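Local coordinates for protein SusD homolog (Bacteroides ovatus, PDB 4F53) that probably binds glycans, perhaps mucin O-glycans, at the outer membrane as a SusD-like, TPR-like lipoprotein partner in sugar uptake, at residues W25-Q36 and F178-Y186; R279-F288 and T297-L305. All coordinates share one frame; numbering follows the deposited sequence. Where two conformers were deposited one is given.

Both contacts lie within the one SusD/RagB family region of a chain whose regular structure is mostly helix. They follow one another along the sequence: interaction 1 closes before interaction 2 opens. Their centres are 39 Å apart, and their nearest atoms about 17 Å, so they do not touch. Each lies about 24 Å from the centre of the chain. Interaction 1 ties the first modelled helix, 25-37, to the loop between helices 152-173 and 190-207, across 141 intervening residues. Interaction 2 is local: a short helix and its exit loop meet a loop only nine residues further on. One contact thus joins distant parts of the helical framework, and the other shapes a loop region.

Interaction 1 of 2, residues W25-Q36 and F178-Y186; sequences WYLVRSLALNLQ and FSSSADRIY
Gln36 reaches from helix 25-37 into the turn that starts at Asp183. Its CB leads to CG, which lies 3.7 Å from CD1 of Ile185; the two side chains run past each other in opposite directions. CG is anti to the backbone N (chi1 -174°) and the chain stays extended, which carries the amide out to the loop. There CD also touches Ile185 CD1. OE1 accepts from the backbone N of Arg184 at 3.0 Å, in the carbonyl plane and on a lone pair. NE2 donates to Asp183 OD1 at 2.8 Å, meeting that oxygen from above the carboxylate plane.

OD1 also accepts from Ile185 N, an Asx turn, and from Tyr186 N, one residue further, an Asx motif. OD2 is held by Trp193 and Gly188.

Earlier on the helix, Leu33 puts CD1 3.3 Å from Ser181 O and CD2 3.6 Å from Arg184 CG. In the conformer given, one of two, the outer edge of the Trp25 indole meets Ser181 OG near the ring plane, and CH2 touches Ala182 CB. Ser181 CB lies over one face of the Arg29 guanidinium, offset toward its rim.

Three N-H groups converge on buried Asp183 OD1, so the carboxylate is probably stabilised in its charged form. Gln36 uses both ends of its amide to fix the turn against the helix.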
loop_
_atom_site.group_PDB
_atom_site.type_symbol
_atom_site.label_atom_id
_atom_site.label_comp_id
_atom_site.label_asym_id
_atom_site.label_seq_id
_atom_site.Cartn_x
_atom_site.Cartn_y
_atom_site.Cartn_z
ATOM N N TRP A 25 5.452 32.153 8.192
ATOM C CA TRP A 25 6.242 30.947 7.902
ATOM C C TRP A 25 5.927 29.851 8.911
ATOM O O TRP A 25 5.886 28.679 8.555
ATOM C CB TRP A 25 7.767 31.250 7.895
ATOM C CG TRP A 25 8.623 30.115 8.401
ATOM C CD1 TRP A 25 9.231 30.029 9.619
ATOM C CD2 TRP A 25 8.847 28.857 7.752
ATOM N NE1 TRP A 25 9.841 28.803 9.759
ATOM C CE2 TRP A 25 9.615 28.062 8.632
ATOM C CE3 TRP A 25 8.440 28.307 6.523
ATOM C CZ2 TRP A 25 10.008 26.763 8.311
ATOM C CZ3 TRP A 25 8.829 27.019 6.209
ATOM C CH2 TRP A 25 9.602 26.263 7.096
ATOM N N TYR A 26 5.716 30.236 10.180
ATOM C CA TYR A 26 5.439 29.262 11.235
ATOM C C TYR A 26 4.191 28.418 10.893
ATOM O O TYR A 26 4.232 27.196 11.031
ATOM C CB TYR A 26 5.266 29.967 12.594
ATOM C CG TYR A 26 5.195 29.012 13.764
ATOM C CD1 TYR A 26 6.346 28.630 14.446
ATOM C CD2 TYR A 26 3.977 28.475 14.182
ATOM C CE1 TYR A 26 6.291 27.736 15.516
ATOM C CE2 TYR A 26 3.911 27.570 15.243
ATOM C CZ TYR A 26 5.071 27.218 15.919
ATOM O OH TYR A 26 5.022 26.355 16.989
ATOM N N LEU A 27 3.099 29.076 10.426
ATOM C CA LEU A 27 1.841 28.417 10.059
ATOM C C LEU A 27 2.001 27.588 8.776
ATOM O O LEU A 27 1.532 26.459 8.756
ATOM C CB LEU A 27 0.690 29.442 9.918
ATOM C CG LEU A 27 -0.689 28.935 9.429
ATOM C CD1 LEU A 27 -1.251 27.811 10.313
ATOM C CD2 LEU A 27 -1.678 30.060 9.342
ATOM N N VAL A 28 2.663 28.137 7.732
ATOM C CA VAL A 28 2.908 27.488 6.431
ATOM C C VAL A 28 3.675 26.147 6.640
ATOM O O VAL A 28 3.266 25.118 6.096
ATOM C CB VAL A 28 3.644 28.457 5.461
ATOM C CG1 VAL A 28 4.279 27.725 4.274
ATOM C CG2 VAL A 28 2.705 29.555 4.974
ATOM N N ARG A 29 4.739 26.169 7.470
ATOM C CA ARG A 29 5.569 25.028 7.865
ATOM C C ARG A 29 4.709 23.970 8.553
ATOM O O ARG A 29 4.844 22.781 8.280
ATOM C CB ARG A 29 6.679 25.516 8.806
ATOM C CG ARG A 29 7.392 24.436 9.621
ATOM C CD ARG A 29 7.863 24.994 10.947
ATOM N NE ARG A 29 8.217 23.929 11.882
ATOM C CZ ARG A 29 8.800 24.128 13.061
ATOM N NH1 ARG A 29 9.102 25.359 13.462
ATOM N NH2 ARG A 29 9.097 23.098 13.842
ATOM N N SER A 30 3.835 24.419 9.452
ATOM C CA SER A 30 2.911 23.585 10.202
ATOM C C SER A 30 1.914 22.860 9.255
ATOM O O SER A 30 1.719 21.655 9.391
ATOM C CB SER A 30 2.176 24.441 11.232
ATOM O OG SER A 30 1.333 23.645 12.049
ATOM N N LEU A 31 1.332 23.592 8.280
ATOM C CA LEU A 31 0.367 23.076 7.303
ATOM C C LEU A 31 1.029 22.080 6.370
ATOM O O LEU A 31 0.463 21.011 6.155
ATOM C CB LEU A 31 -0.294 24.223 6.504
ATOM C CG LEU A 31 -1.090 25.264 7.331
ATOM C CD1 LEU A 31 -1.411 26.492 6.517
ATOM C CD2 LEU A 31 -2.351 24.680 7.922
ATOM N N ALA A 32 2.234 22.412 5.843
ATOM C CA ALA A 32 3.035 21.551 4.954
ATOM C C ALA A 32 3.339 20.205 5.638
ATOM O O ALA A 32 3.231 19.146 5.015
ATOM C CB ALA A 32 4.335 22.253 4.563
ATOM N N LEU A 33 3.677 20.259 6.938
ATOM C CA LEU A 33 3.982 19.093 7.745
ATOM C C LEU A 33 2.766 18.172 7.907
ATOM O O LEU A 33 2.952 16.959 7.855
ATOM C CB LEU A 33 4.522 19.508 9.130
ATOM C CG LEU A 33 6.011 19.819 9.235
ATOM C CD1 LEU A 33 6.347 20.278 10.641
ATOM C CD2 LEU A 33 6.875 18.607 8.838
ATOM N N ASN A 34 1.545 18.726 8.117
ATOM C CA ASN A 34 0.341 17.917 8.285
ATOM C C ASN A 34 -0.014 17.240 6.922
ATOM O O ASN A 34 -0.400 16.075 6.890
ATOM C CB ASN A 34 -0.821 18.790 8.843
ATOM C CG ASN A 34 -0.544 19.590 10.128
ATOM O OD1 ASN A 34 0.422 19.362 10.880
ATOM N ND2 ASN A 34 -1.413 20.559 10.424
ATOM N N LEU A 35 0.137 17.980 5.813
ATOM C CA LEU A 35 -0.152 17.455 4.473
ATOM C C LEU A 35 0.804 16.327 4.147
ATOM O O LEU A 35 0.374 15.284 3.639
ATOM C CB LEU A 35 -0.091 18.556 3.399
ATOM C CG LEU A 35 -1.076 19.770 3.553
ATOM C CD1 LEU A 35 -0.967 20.683 2.362
ATOM C CD2 LEU A 35 -2.551 19.330 3.727
ATOM N N GLN A 36 2.094 16.501 4.504
ATOM C CA GLN A 36 3.126 15.478 4.267
ATOM C C GLN A 36 2.803 14.176 5.025
ATOM O O GLN A 36 2.962 13.078 4.490
ATOM C CB GLN A 36 4.491 16.016 4.690
ATOM C CG GLN A 36 5.627 15.098 4.342
ATOM C CD GLN A 36 6.943 15.596 4.846
ATOM O OE1 GLN A 36 7.234 15.574 6.047
ATOM N NE2 GLN A 36 7.771 16.050 3.929
ATOM N N PHE A 178 15.132 23.834 0.969
ATOM C CA PHE A 178 14.134 24.613 1.707
ATOM C C PHE A 178 14.279 24.224 3.185
ATOM O O PHE A 178 15.115 23.370 3.506
ATOM C CB PHE A 178 12.708 24.438 1.170
ATOM C CG PHE A 178 12.147 23.037 1.175
ATOM C CD1 PHE A 178 12.375 22.175 0.105
ATOM C CD2 PHE A 178 11.315 22.610 2.205
ATOM C CE1 PHE A 178 11.816 20.891 0.091
ATOM C CE2 PHE A 178 10.750 21.332 2.187
ATOM C CZ PHE A 178 11.013 20.477 1.137
ATOM N N SER A 179 13.538 24.888 4.082
ATOM C CA SER A 179 13.646 24.691 5.528
ATOM C C SER A 179 13.372 23.248 5.926
ATOM O O SER A 179 12.305 22.702 5.637
ATOM C CB SER A 179 12.717 25.639 6.268
ATOM O OG SER A 179 12.939 25.576 7.670
ATOM N N SER A 180 14.368 22.632 6.586
ATOM C CA SER A 180 14.336 21.243 7.028
ATOM C C SER A 180 13.223 20.974 8.060
ATOM O O SER A 180 12.746 19.837 8.147
ATOM C CB SER A 180 15.690 20.840 7.594
ATOM O OG SER A 180 15.970 21.553 8.783
ATOM N N SER A 181 12.779 22.009 8.798
ATOM C CA SER A 181 11.716 21.863 9.784
ATOM C C SER A 181 10.338 21.619 9.130
ATOM O O SER A 181 9.438 21.144 9.832
ATOM C CB SER A 181 11.655 23.079 10.709
ATOM O OG SER A 181 11.326 24.256 9.987
ATOM N N ALA A 182 10.162 21.951 7.814
ATOM C CA ALA A 182 8.904 21.736 7.073
ATOM C C ALA A 182 8.889 20.361 6.383
ATOM O O ALA A 182 7.898 20.024 5.732
ATOM C CB ALA A 182 8.718 22.832 6.031
ATOM N N ASP A 183 9.976 19.569 6.515
ATOM C CA ASP A 183 10.085 18.290 5.812
ATOM C C ASP A 183 10.731 17.220 6.680
ATOM O O ASP A 183 11.943 17.228 6.881
ATOM C CB ASP A 183 10.888 18.514 4.513
ATOM C CG ASP A 183 11.173 17.299 3.641
ATOM O OD1 ASP A 183 10.534 16.234 3.859
ATOM O OD2 ASP A 183 12.007 17.421 2.722
ATOM N N ARG A 184 9.930 16.267 7.144
ATOM C CA ARG A 184 10.418 15.175 7.989
ATOM C C ARG A 184 10.736 13.929 7.163
ATOM O O ARG A 184 10.933 12.850 7.724
ATOM C CB ARG A 184 9.397 14.851 9.101
ATOM C CG ARG A 184 9.099 16.035 10.006
ATOM C CD ARG A 184 8.107 15.692 11.122
ATOM N NE ARG A 184 8.718 14.844 12.152
ATOM C CZ ARG A 184 9.513 15.289 13.121
ATOM N NH1 ARG A 184 9.799 16.581 13.216
ATOM N NH2 ARG A 184 10.048 14.445 13.986
ATOM N N ILE A 185 10.830 14.081 5.838
ATOM C CA ILE A 185 11.167 12.980 4.951
ATOM C C ILE A 185 12.559 13.193 4.344
ATOM O O ILE A 185 13.395 12.295 4.440
ATOM C CB ILE A 185 10.068 12.743 3.855
ATOM C CG1 ILE A 185 8.746 12.243 4.516
ATOM C CG2 ILE A 185 10.567 11.753 2.768
ATOM C CD1 ILE A 185 7.593 12.052 3.611
ATOM N N TYR A 186 12.792 14.337 3.682
ATOM C CA TYR A 186 14.059 14.618 2.998
ATOM C C TYR A 186 14.799 15.830 3.557
ATOM O O TYR A 186 15.855 16.204 3.021
ATOM C CB TYR A 186 13.835 14.810 1.496
ATOM C CG TYR A 186 13.381 13.559 0.780
ATOM C CD1 TYR A 186 14.124 12.377 0.853
ATOM C CD2 TYR A 186 12.283 13.585 -0.071
ATOM C CE1 TYR A 186 13.749 11.239 0.132
ATOM C CE2 TYR A 186 11.874 12.443 -0.765
ATOM C CZ TYR A 186 12.629 11.284 -0.682
ATOM O OH TYR A 186 12.252 10.191 -1.398
#

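Interaction 2 of 2, residues R279-F288 and T297-L305; sequences REAYYDKSTF and TGEESYVGL
The Tyr302 ring lies between the aliphatic parts of Arg279 and Lys285 in a pair of CH-pi contacts. CB of Arg279 sits over one face, 3.9 Å from the ring centroid, and CG of Lys285 over the opposite face at 3.8 Å. With CG beside its own backbone N (chi1 -65°) and the rest extended, Lys285 also brings CE to the ring, 3.7 Å from Tyr302 CE2. The Arg279 guanidinium is turned 40° from the ring, and its polar end bonds to Asp276 and Asn272.

A second aromatic, Tyr283, meets Tyr302 obliquely, with CE1 3.5 Å from Tyr302 CD1. Further along, Val303 CG1 touches Ser286 CB and the edge of the Phe288 ring.

The hydrogen bonds gather at Ser286. Its N donates to Ser301 O at 2.8 Å, and its OG accepts from Ser301 N. That hydroxyl donates to Glu300 OE1 at 2.7 Å, on the anti lone pair. Phe288 N reaches the same oxygen from the syn side at 3.0 Å, tilted 24° out of the carboxylate plane, and OE2 accepts from Gly289 N.

A carboxylate from a following loop thus meets the first N-H groups of short helix 288-291, where its charge probably suits the helix dipole.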
loop_
_atom_site.group_PDB
_atom_site.type_symbol
_atom_site.label_atom_id
_atom_site.label_comp_id
_atom_site.label_asym_id
_atom_site.label_seq_id
_atom_site.Cartn_x
_atom_site.Cartn_y
_atom_site.Cartn_z
ATOM N N ARG A 279 13.461 -11.838 7.105
ATOM C CA ARG A 279 12.545 -12.303 8.168
ATOM C C ARG A 279 12.912 -11.664 9.491
ATOM O O ARG A 279 12.036 -11.058 10.125
ATOM C CB ARG A 279 12.517 -13.830 8.312
ATOM C CG ARG A 279 11.637 -14.475 7.242
ATOM C CD ARG A 279 11.776 -15.994 7.246
ATOM N NE ARG A 279 13.179 -16.388 7.078
ATOM C CZ ARG A 279 13.623 -17.636 7.178
ATOM N NH1 ARG A 279 12.785 -18.627 7.458
ATOM N NH2 ARG A 279 14.909 -17.902 7.007
ATOM N N GLU A 280 14.224 -11.716 9.849
ATOM C CA GLU A 280 14.758 -11.125 11.069
ATOM C C GLU A 280 14.659 -9.595 11.015
ATOM O O GLU A 280 14.564 -8.979 12.064
ATOM C CB GLU A 280 16.201 -11.605 11.373
ATOM C CG GLU A 280 17.268 -11.173 10.366
ATOM C CD GLU A 280 18.429 -12.109 10.026
ATOM O OE1 GLU A 280 18.889 -12.847 10.931
ATOM O OE2 GLU A 280 18.931 -12.041 8.874
ATOM N N ALA A 281 14.607 -8.978 9.823
ATOM C CA ALA A 281 14.474 -7.525 9.814
ATOM C C ALA A 281 13.017 -7.086 10.021
ATOM O O ALA A 281 12.777 -6.021 10.573
ATOM C CB ALA A 281 15.032 -6.941 8.526
ATOM N N TYR A 282 12.047 -7.904 9.594
ATOM C CA TYR A 282 10.608 -7.581 9.604
ATOM C C TYR A 282 9.872 -8.017 10.850
ATOM O O TYR A 282 8.984 -7.305 11.320
ATOM C CB TYR A 282 9.903 -8.269 8.420
ATOM C CG TYR A 282 10.209 -7.741 7.040
ATOM C CD1 TYR A 282 11.116 -6.697 6.852
ATOM C CD2 TYR A 282 9.551 -8.242 5.923
ATOM C CE1 TYR A 282 11.335 -6.149 5.589
ATOM C CE2 TYR A 282 9.773 -7.707 4.655
ATOM C CZ TYR A 282 10.673 -6.668 4.494
ATOM O OH TYR A 282 10.917 -6.149 3.257
ATOM N N TYR A 283 10.153 -9.230 11.333
ATOM C CA TYR A 283 9.361 -9.726 12.434
ATOM C C TYR A 283 10.117 -10.721 13.281
ATOM O O TYR A 283 11.251 -11.063 12.979
ATOM C CB TYR A 283 8.039 -10.351 11.889
ATOM C CG TYR A 283 8.175 -11.210 10.642
ATOM C CD1 TYR A 283 8.722 -12.489 10.706
ATOM C CD2 TYR A 283 7.727 -10.753 9.403
ATOM C CE1 TYR A 283 8.840 -13.282 9.567
ATOM C CE2 TYR A 283 7.862 -11.529 8.255
ATOM C CZ TYR A 283 8.397 -12.802 8.348
ATOM O OH TYR A 283 8.451 -13.610 7.247
ATOM N N ASP A 284 9.466 -11.195 14.351
ATOM C CA ASP A 284 10.044 -12.139 15.289
ATOM C C ASP A 284 9.454 -13.524 15.140
ATOM O O ASP A 284 8.408 -13.699 14.532
ATOM C CB ASP A 284 9.795 -11.649 16.726
ATOM C CG ASP A 284 10.679 -10.499 17.172
ATOM O OD1 ASP A 284 11.898 -10.589 16.981
ATOM O OD2 ASP A 284 10.162 -9.578 17.832
ATOM N N LYS A 285 10.114 -14.512 15.750
ATOM C CA LYS A 285 9.591 -15.869 15.810
ATOM C C LYS A 285 8.378 -15.866 16.761
ATOM O O LYS A 285 8.171 -14.924 17.548
ATOM C CB LYS A 285 10.673 -16.865 16.254
ATOM C CG LYS A 285 11.808 -16.972 15.243
ATOM C CD LYS A 285 12.589 -18.245 15.412
ATOM C CE LYS A 285 13.809 -18.242 14.525
ATOM N NZ LYS A 285 14.662 -19.431 14.768
ATOM N N SER A 286 7.547 -16.878 16.621
ATOM C CA SER A 286 6.334 -17.074 17.413
ATOM C C SER A 286 6.654 -17.172 18.923
ATOM O O SER A 286 7.779 -17.489 19.295
ATOM C CB SER A 286 5.618 -18.328 16.931
ATOM O OG SER A 286 6.466 -19.456 17.072
ATOM N N THR A 287 5.668 -16.855 19.784
ATOM C CA THR A 287 5.823 -16.870 21.242
ATOM C C THR A 287 4.653 -17.677 21.856
ATOM O O THR A 287 4.020 -17.237 22.828
ATOM C CB THR A 287 5.877 -15.409 21.776
ATOM O OG1 THR A 287 4.631 -14.791 21.477
ATOM C CG2 THR A 287 7.007 -14.566 21.163
ATOM N N PHE A 288 4.331 -18.834 21.240
ATOM C CA PHE A 288 3.230 -19.690 21.681
ATOM C C PHE A 288 3.450 -20.222 23.111
ATOM O O PHE A 288 2.484 -20.333 23.860
ATOM C CB PHE A 288 2.991 -20.840 20.699
ATOM C CG PHE A 288 2.460 -20.385 19.362
ATOM C CD1 PHE A 288 1.259 -19.696 19.272
ATOM C CD2 PHE A 288 3.159 -20.651 18.190
ATOM C CE1 PHE A 288 0.765 -19.286 18.038
ATOM C CE2 PHE A 288 2.659 -20.241 16.958
ATOM C CZ PHE A 288 1.469 -19.559 16.891
ATOM N N THR A 297 2.990 -27.514 22.856
ATOM C CA THR A 297 3.868 -28.683 22.663
ATOM C C THR A 297 4.720 -28.608 21.398
ATOM O O THR A 297 5.632 -29.425 21.226
ATOM C CB THR A 297 3.057 -29.996 22.662
ATOM O OG1 THR A 297 2.267 -30.067 21.474
ATOM C CG2 THR A 297 2.183 -30.148 23.895
ATOM N N GLY A 298 4.413 -27.664 20.521
ATOM C CA GLY A 298 5.153 -27.499 19.277
ATOM C C GLY A 298 6.463 -26.749 19.449
ATOM O O GLY A 298 6.978 -26.602 20.561
ATOM N N GLU A 299 6.986 -26.252 18.334
ATOM C CA GLU A 299 8.223 -25.476 18.256
ATOM C C GLU A 299 7.910 -24.024 17.889
ATOM O O GLU A 299 6.839 -23.744 17.337
ATOM C CB GLU A 299 9.167 -26.087 17.199
ATOM C CG GLU A 299 9.538 -27.550 17.452
ATOM C CD GLU A 299 9.131 -28.589 16.412
ATOM O OE1 GLU A 299 8.820 -28.214 15.255
ATOM O OE2 GLU A 299 9.138 -29.792 16.761
ATOM N N GLU A 300 8.831 -23.103 18.197
ATOM C CA GLU A 300 8.692 -21.694 17.796
ATOM C C GLU A 300 9.377 -21.502 16.452
ATOM O O GLU A 300 10.419 -22.109 16.212
ATOM C CB GLU A 300 9.254 -20.715 18.850
ATOM C CG GLU A 300 8.703 -20.911 20.264
ATOM C CD GLU A 300 7.244 -20.634 20.597
ATOM O OE1 GLU A 300 6.450 -20.313 19.684
ATOM O OE2 GLU A 300 6.896 -20.751 21.795
ATOM N N SER A 301 8.769 -20.696 15.555
ATOM C CA SER A 301 9.322 -20.428 14.217
ATOM C C SER A 301 8.777 -19.139 13.675
ATOM O O SER A 301 7.976 -18.488 14.343
ATOM C CB SER A 301 8.963 -21.574 13.271
ATOM O OG SER A 301 7.556 -21.718 13.182
ATOM N N TYR A 302 9.164 -18.783 12.455
ATOM C CA TYR A 302 8.555 -17.640 11.758
ATOM C C TYR A 302 7.248 -18.143 11.185
ATOM O O TYR A 302 7.261 -18.971 10.265
ATOM C CB TYR A 302 9.468 -17.075 10.675
ATOM C CG TYR A 302 10.705 -16.415 11.227
ATOM C CD1 TYR A 302 10.623 -15.217 11.942
ATOM C CD2 TYR A 302 11.968 -16.951 10.993
ATOM C CE1 TYR A 302 11.770 -14.565 12.398
ATOM C CE2 TYR A 302 13.125 -16.289 11.420
ATOM C CZ TYR A 302 13.015 -15.103 12.132
ATOM O OH TYR A 302 14.133 -14.468 12.611
ATOM N N VAL A 303 6.122 -17.766 11.819
ATOM C CA VAL A 303 4.827 -18.272 11.399
ATOM C C VAL A 303 3.744 -17.228 11.705
ATOM O O VAL A 303 3.558 -16.807 12.848
ATOM C CB VAL A 303 4.518 -19.679 11.989
ATOM C CG1 VAL A 303 4.521 -19.699 13.532
ATOM C CG2 VAL A 303 3.227 -20.258 11.400
ATOM N N GLY A 304 3.065 -16.806 10.653
ATOM C CA GLY A 304 2.019 -15.807 10.746
ATOM C C GLY A 304 0.673 -16.395 11.080
ATOM O O GLY A 304 0.520 -17.613 11.214
ATOM N N LEU A 305 -0.309 -15.522 11.224
ATOM C CA LEU A 305 -1.674 -15.927 11.509
ATOM C C LEU A 305 -2.506 -15.829 10.205
ATOM O O LEU A 305 -2.229 -14.993 9.344
ATOM C CB LEU A 305 -2.214 -14.995 12.617
ATOM C CG LEU A 305 -3.619 -15.205 13.154
ATOM C CD1 LEU A 305 -3.732 -16.521 13.912
ATOM C CD2 LEU A 305 -4.004 -14.051 14.040
#